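Local coordinates for protein prolyl endopeptidase (Myxococcus xanthus, PDB 2BKL) that probably cleaves oligopeptides after proline, and more slowly after alanine, as a serine protease of the prolyl oligopeptidase family, at residues L323-E335 with A365-A377. Numbering follows the deposited sequence.
Sequences LSVSIVGGHLSLE and ASNLMGLEDLDDA
Asn367 points its side-chain amide end-on at the hairpin of strands 321-328 and 331-338, because the turn that sets CG roughly opposite the backbone N (chi1 -155°) carries OD1 and ND2 to Ser333. A donor and an acceptor on one flat group suit this place: ND2 gives a nearly straight bond to Ser333 O (3.0 Å), and OD1 accepts from Ser333 OG at 2.7 Å. Ser333 O, already taking Ser326 N, receives the amide N-H from above its carbonyl plane. ND2 also lies 3.1 Å from Ser324 OG, a weak bond; that hydroxyl donates to Glu335 OE1, while a water joins the same carboxylate to Asn367 N. With an alanine here, Ser333 OG and Ser333 O would probably both lose their amide partner and a gap open beside Glu335 CB. Leu368 follows, its CB 3.4 Å from Ser333 OG; its side chain crosses that of Val328 at about a right angle, CB against CG2, and its carbonyl O receives Ser326 OG. Small hydroxyls let the loop lie close to the strands. At Gly370, where Asp376 O would crowd a side chain, the chain passes Val328 CG1, and Leu371 O accepts Gly329 N (3.0 Å) and Leu374 N from opposite faces of its plane. Glu372 rests its CG against Ile327 CG2 (3.6 Å), its carboxylate pairs with Arg236, and its carbonyl O takes a weak bond from Gly330 N. In the type I' turn, Gly329 has positive phi and its CA sits 3.1 Å from Leu374 O, where a side chain would be crowded. Asp375 reaches Gly329 O through a water and also bonds Ser394 and Ser396. Two adjacent propeller blades thus meet through apolar contacts of Val328, Ile327 and Leu368 and through polar bonds, the loop serving hydroxyls and turn amides that the hairpin's ladder does not use.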
loop_
_atom_site.group_PDB
_atom_site.type_symbol
_atom_site.label_atom_id
_atom_site.label_comp_id
_atom_site.label_asym_id
_atom_site.label_seq_id
_atom_site.Cartn_x
_atom_site.Cartn_y
_atom_site.Cartn_z
ATOM N N LEU A 323 -3.985 -12.693 10.202
ATOM C CA LEU A 323 -3.159 -11.696 9.492
ATOM C C LEU A 323 -1.959 -11.227 10.269
ATOM O O LEU A 323 -0.921 -10.951 9.676
ATOM C CB LEU A 323 -3.989 -10.457 9.133
ATOM C CG LEU A 323 -5.228 -10.612 8.295
ATOM C CD1 LEU A 323 -5.740 -9.181 7.989
ATOM C CD2 LEU A 323 -4.943 -11.426 7.064
ATOM N N SER A 324 -2.099 -11.046 11.581
ATOM C CA SER A 324 -0.990 -10.518 12.364
ATOM C C SER A 324 -1.145 -10.896 13.823
ATOM O O SER A 324 -2.257 -11.214 14.305
ATOM C CB SER A 324 -0.883 -9.009 12.259
ATOM O OG SER A 324 -1.950 -8.385 12.917
ATOM N N VAL A 325 -0.024 -10.835 14.504
ATOM C CA VAL A 325 0.072 -11.120 15.917
ATOM C C VAL A 325 0.896 -10.029 16.516
ATOM O O VAL A 325 2.000 -9.739 16.038
ATOM C CB VAL A 325 0.812 -12.437 16.191
ATOM C CG1 VAL A 325 0.963 -12.638 17.679
ATOM C CG2 VAL A 325 0.096 -13.574 15.560
ATOM N N SER A 326 0.388 -9.457 17.599
ATOM C CA SER A 326 1.159 -8.516 18.387
ATOM C C SER A 326 1.197 -8.949 19.835
ATOM O O SER A 326 0.281 -9.605 20.332
ATOM C CB SER A 326 0.606 -7.111 18.279
ATOM O OG SER A 326 -0.679 -7.017 18.854
ATOM N N ILE A 327 2.284 -8.630 20.512
ATOM C CA ILE A 327 2.376 -8.906 21.923
ATOM C C ILE A 327 2.139 -7.604 22.659
ATOM O O ILE A 327 2.925 -6.652 22.546
ATOM C CB ILE A 327 3.761 -9.468 22.284
ATOM C CG1 ILE A 327 4.101 -10.686 21.418
ATOM C CG2 ILE A 327 3.802 -9.793 23.766
ATOM C CD1 ILE A 327 5.508 -11.250 21.649
ATOM N N VAL A 328 1.021 -7.550 23.370
ATOM C CA VAL A 328 0.622 -6.364 24.112
ATOM C C VAL A 328 0.160 -6.740 25.499
ATOM O O VAL A 328 -0.545 -7.728 25.689
ATOM C CB VAL A 328 -0.494 -5.599 23.377
ATOM C CG1 VAL A 328 0.042 -4.907 22.150
ATOM C CG2 VAL A 328 -1.723 -6.499 23.040
ATOM N N GLY A 329 0.613 -5.988 26.487
ATOM C CA GLY A 329 0.160 -6.214 27.846
ATOM C C GLY A 329 0.310 -7.641 28.325
ATOM O O GLY A 329 -0.596 -8.157 28.987
ATOM N N GLY A 330 1.388 -8.293 27.931
ATOM C CA GLY A 330 1.656 -9.655 28.407
ATOM C C GLY A 330 0.780 -10.723 27.790
ATOM O O GLY A 330 0.718 -11.839 28.296
ATOM N N HIS A 331 0.121 -10.382 26.684
ATOM C CA HIS A 331 -0.805 -11.250 25.959
ATOM C C HIS A 331 -0.500 -11.201 24.459
ATOM O O HIS A 331 0.248 -10.337 23.976
ATOM C CB HIS A 331 -2.249 -10.767 26.162
ATOM C CG HIS A 331 -2.800 -11.035 27.530
ATOM N ND1 HIS A 331 -2.288 -10.448 28.664
ATOM C CD2 HIS A 331 -3.825 -11.815 27.943
ATOM C CE1 HIS A 331 -2.945 -10.887 29.725
ATOM N NE2 HIS A 331 -3.898 -11.706 29.315
ATOM N N LEU A 332 -1.052 -12.157 23.721
ATOM C CA LEU A 332 -1.089 -12.125 22.257
ATOM C C LEU A 332 -2.366 -11.468 21.773
ATOM O O LEU A 332 -3.435 -11.779 22.259
ATOM C CB LEU A 332 -1.019 -13.548 21.708
ATOM C CG LEU A 332 0.230 -14.356 22.084
ATOM C CD1 LEU A 332 0.092 -15.744 21.517
ATOM C CD2 LEU A 332 1.509 -13.717 21.618
ATOM N N SER A 333 -2.260 -10.564 20.809
ATOM C CA SER A 333 -3.412 -9.989 20.111
ATOM C C SER A 333 -3.382 -10.484 18.674
ATOM O O SER A 333 -2.414 -10.294 17.989
ATOM C CB SER A 333 -3.415 -8.465 20.173
ATOM O OG SER A 333 -4.621 -7.959 19.619
ATOM N N LEU A 334 -4.463 -11.135 18.277
ATOM C CA LEU A 334 -4.543 -11.882 17.019
ATOM C C LEU A 334 -5.592 -11.203 16.137
ATOM O O LEU A 334 -6.781 -11.124 16.482
ATOM C CB LEU A 334 -4.945 -13.326 17.281
ATOM C CG LEU A 334 -4.155 -14.115 18.342
ATOM C CD1 LEU A 334 -4.789 -15.447 18.646
ATOM C CD2 LEU A 334 -2.800 -14.317 17.846
ATOM N N GLU A 335 -5.161 -10.758 14.971
ATOM C CA GLU A 335 -6.038 -10.095 14.011
ATOM C C GLU A 335 -6.410 -11.101 12.932
ATOM O O GLU A 335 -5.564 -11.540 12.160
ATOM C CB GLU A 335 -5.343 -8.900 13.369
ATOM C CG GLU A 335 -6.222 -8.109 12.406
ATOM C CD GLU A 335 -5.439 -7.150 11.529
ATOM O OE1 GLU A 335 -4.198 -7.062 11.597
ATOM O OE2 GLU A 335 -6.101 -6.511 10.697
ATOM N N ALA A 365 -11.192 -3.129 11.601
ATOM C CA ALA A 365 -10.463 -2.870 12.841
ATOM C C ALA A 365 -9.019 -3.262 12.704
ATOM O O ALA A 365 -8.728 -4.343 12.176
ATOM C CB ALA A 365 -11.090 -3.615 13.984
ATOM N N SER A 366 -8.092 -2.445 13.221
ATOM C CA SER A 366 -6.699 -2.821 13.300
ATOM C C SER A 366 -6.486 -3.816 14.439
ATOM O O SER A 366 -7.330 -3.962 15.327
ATOM C CB SER A 366 -5.813 -1.597 13.537
ATOM O OG SER A 366 -5.947 -1.138 14.890
ATOM N N ASN A 367 -5.325 -4.453 14.442
ATOM C CA ASN A 367 -4.901 -5.204 15.603
ATOM C C ASN A 367 -4.644 -4.227 16.737
ATOM O O ASN A 367 -4.489 -3.021 16.524
ATOM C CB ASN A 367 -3.671 -6.054 15.284
ATOM C CG ASN A 367 -3.534 -7.262 16.198
ATOM O OD1 ASN A 367 -4.374 -7.511 17.017
ATOM N ND2 ASN A 367 -2.494 -8.049 15.991
ATOM N N LEU A 368 -4.596 -4.736 17.948
ATOM C CA LEU A 368 -4.197 -3.922 19.072
ATOM C C LEU A 368 -2.754 -3.481 18.927
ATOM O O LEU A 368 -1.893 -4.236 18.460
ATOM C CB LEU A 368 -4.379 -4.675 20.368
ATOM C CG LEU A 368 -5.799 -5.011 20.789
ATOM C CD1 LEU A 368 -5.780 -5.776 22.109
ATOM C CD2 LEU A 368 -6.642 -3.761 20.898
ATOM N N MET A 369 -2.532 -2.215 19.283
ATOM C CA MET A 369 -1.255 -1.548 19.178
ATOM C C MET A 369 -0.841 -1.052 20.554
ATOM O O MET A 369 -1.597 -0.362 21.228
ATOM C CB MET A 369 -1.356 -0.361 18.232
ATOM C CG MET A 369 -1.628 -0.775 16.799
ATOM S SD MET A 369 -1.910 0.678 15.824
ATOM C CE MET A 369 -3.569 0.853 16.061
ATOM N N GLY A 370 0.384 -1.352 20.931
ATOM C CA GLY A 370 0.917 -0.950 22.205
ATOM C C GLY A 370 2.284 -1.536 22.399
ATOM O O GLY A 370 3.091 -1.579 21.473
ATOM N N LEU A 371 2.529 -1.995 23.610
ATOM C CA LEU A 371 3.812 -2.561 23.965
ATOM C C LEU A 371 3.604 -3.783 24.828
ATOM O O LEU A 371 2.588 -3.927 25.506
ATOM C CB LEU A 371 4.725 -1.556 24.701
ATOM C CG LEU A 371 5.270 -0.376 23.907
ATOM C CD1 LEU A 371 6.039 0.550 24.809
ATOM C CD2 LEU A 371 6.145 -0.795 22.781
ATOM N N GLU A 372 4.621 -4.635 24.866
ATOM C CA GLU A 372 4.527 -5.895 25.568
ATOM C C GLU A 372 4.326 -5.721 27.085
ATOM O O GLU A 372 3.766 -6.591 27.737
ATOM C CB GLU A 372 5.797 -6.736 25.343
ATOM C CG GLU A 372 6.062 -7.040 23.881
ATOM C CD GLU A 372 6.972 -6.038 23.189
ATOM O OE1 GLU A 372 6.968 -4.831 23.575
ATOM O OE2 GLU A 372 7.708 -6.418 22.251
ATOM N N ASP A 373 4.799 -4.583 27.607
ATOM C CA ASP A 373 4.823 -4.276 29.040
ATOM C C ASP A 373 3.932 -3.078 29.373
ATOM O O ASP A 373 4.123 -2.416 30.427
ATOM C CB ASP A 373 6.272 -4.001 29.490
ATOM C CG ASP A 373 6.996 -2.945 28.648
ATOM O OD1 ASP A 373 6.489 -2.466 27.630
ATOM O OD2 ASP A 373 8.165 -2.536 28.905
ATOM N N LEU A 374 2.942 -2.816 28.514
ATOM C CA LEU A 374 1.935 -1.753 28.740
ATOM C C LEU A 374 0.570 -2.418 28.710
ATOM O O LEU A 374 0.262 -3.147 27.770
ATOM C CB LEU A 374 2.010 -0.695 27.643
ATOM C CG LEU A 374 2.306 0.768 27.945
ATOM C CD1 LEU A 374 3.155 0.983 29.210
ATOM C CD2 LEU A 374 2.944 1.422 26.713
ATOM N N ASP A 375 -0.275 -2.161 29.699
ATOM C CA ASP A 375 -1.621 -2.685 29.705
ATOM C C ASP A 375 -2.570 -1.951 28.764
ATOM O O ASP A 375 -3.533 -2.544 28.291
ATOM C CB ASP A 375 -2.205 -2.629 31.115
ATOM C CG ASP A 375 -3.565 -3.266 31.191
ATOM O OD1 ASP A 375 -3.650 -4.493 30.945
ATOM O OD2 ASP A 375 -4.595 -2.614 31.456
ATOM N N ASP A 376 -2.339 -0.668 28.527
ATOM C CA ASP A 376 -3.166 0.073 27.579
ATOM C C ASP A 376 -2.747 -0.247 26.143
ATOM O O ASP A 376 -1.575 -0.119 25.802
ATOM C CB ASP A 376 -3.018 1.587 27.754
ATOM C CG ASP A 376 -3.442 2.067 29.116
ATOM O OD1 ASP A 376 -4.512 1.632 29.615
ATOM O OD2 ASP A 376 -2.738 2.901 29.731
ATOM N N ALA A 377 -3.711 -0.614 25.298
ATOM C CA ALA A 377 -3.476 -0.861 23.883
ATOM C C ALA A 377 -4.577 -0.209 23.076
ATOM O O ALA A 377 -5.716 -0.174 23.532
ATOM C CB ALA A 377 -3.431 -2.334 23.567
HETATM O O HOH W 1 3.705 -4.792 20.745
HETATM O O HOH W 2 -1.529 -6.261 30.972
HETATM O O HOH W 3 -3.479 -4.116 12.179
#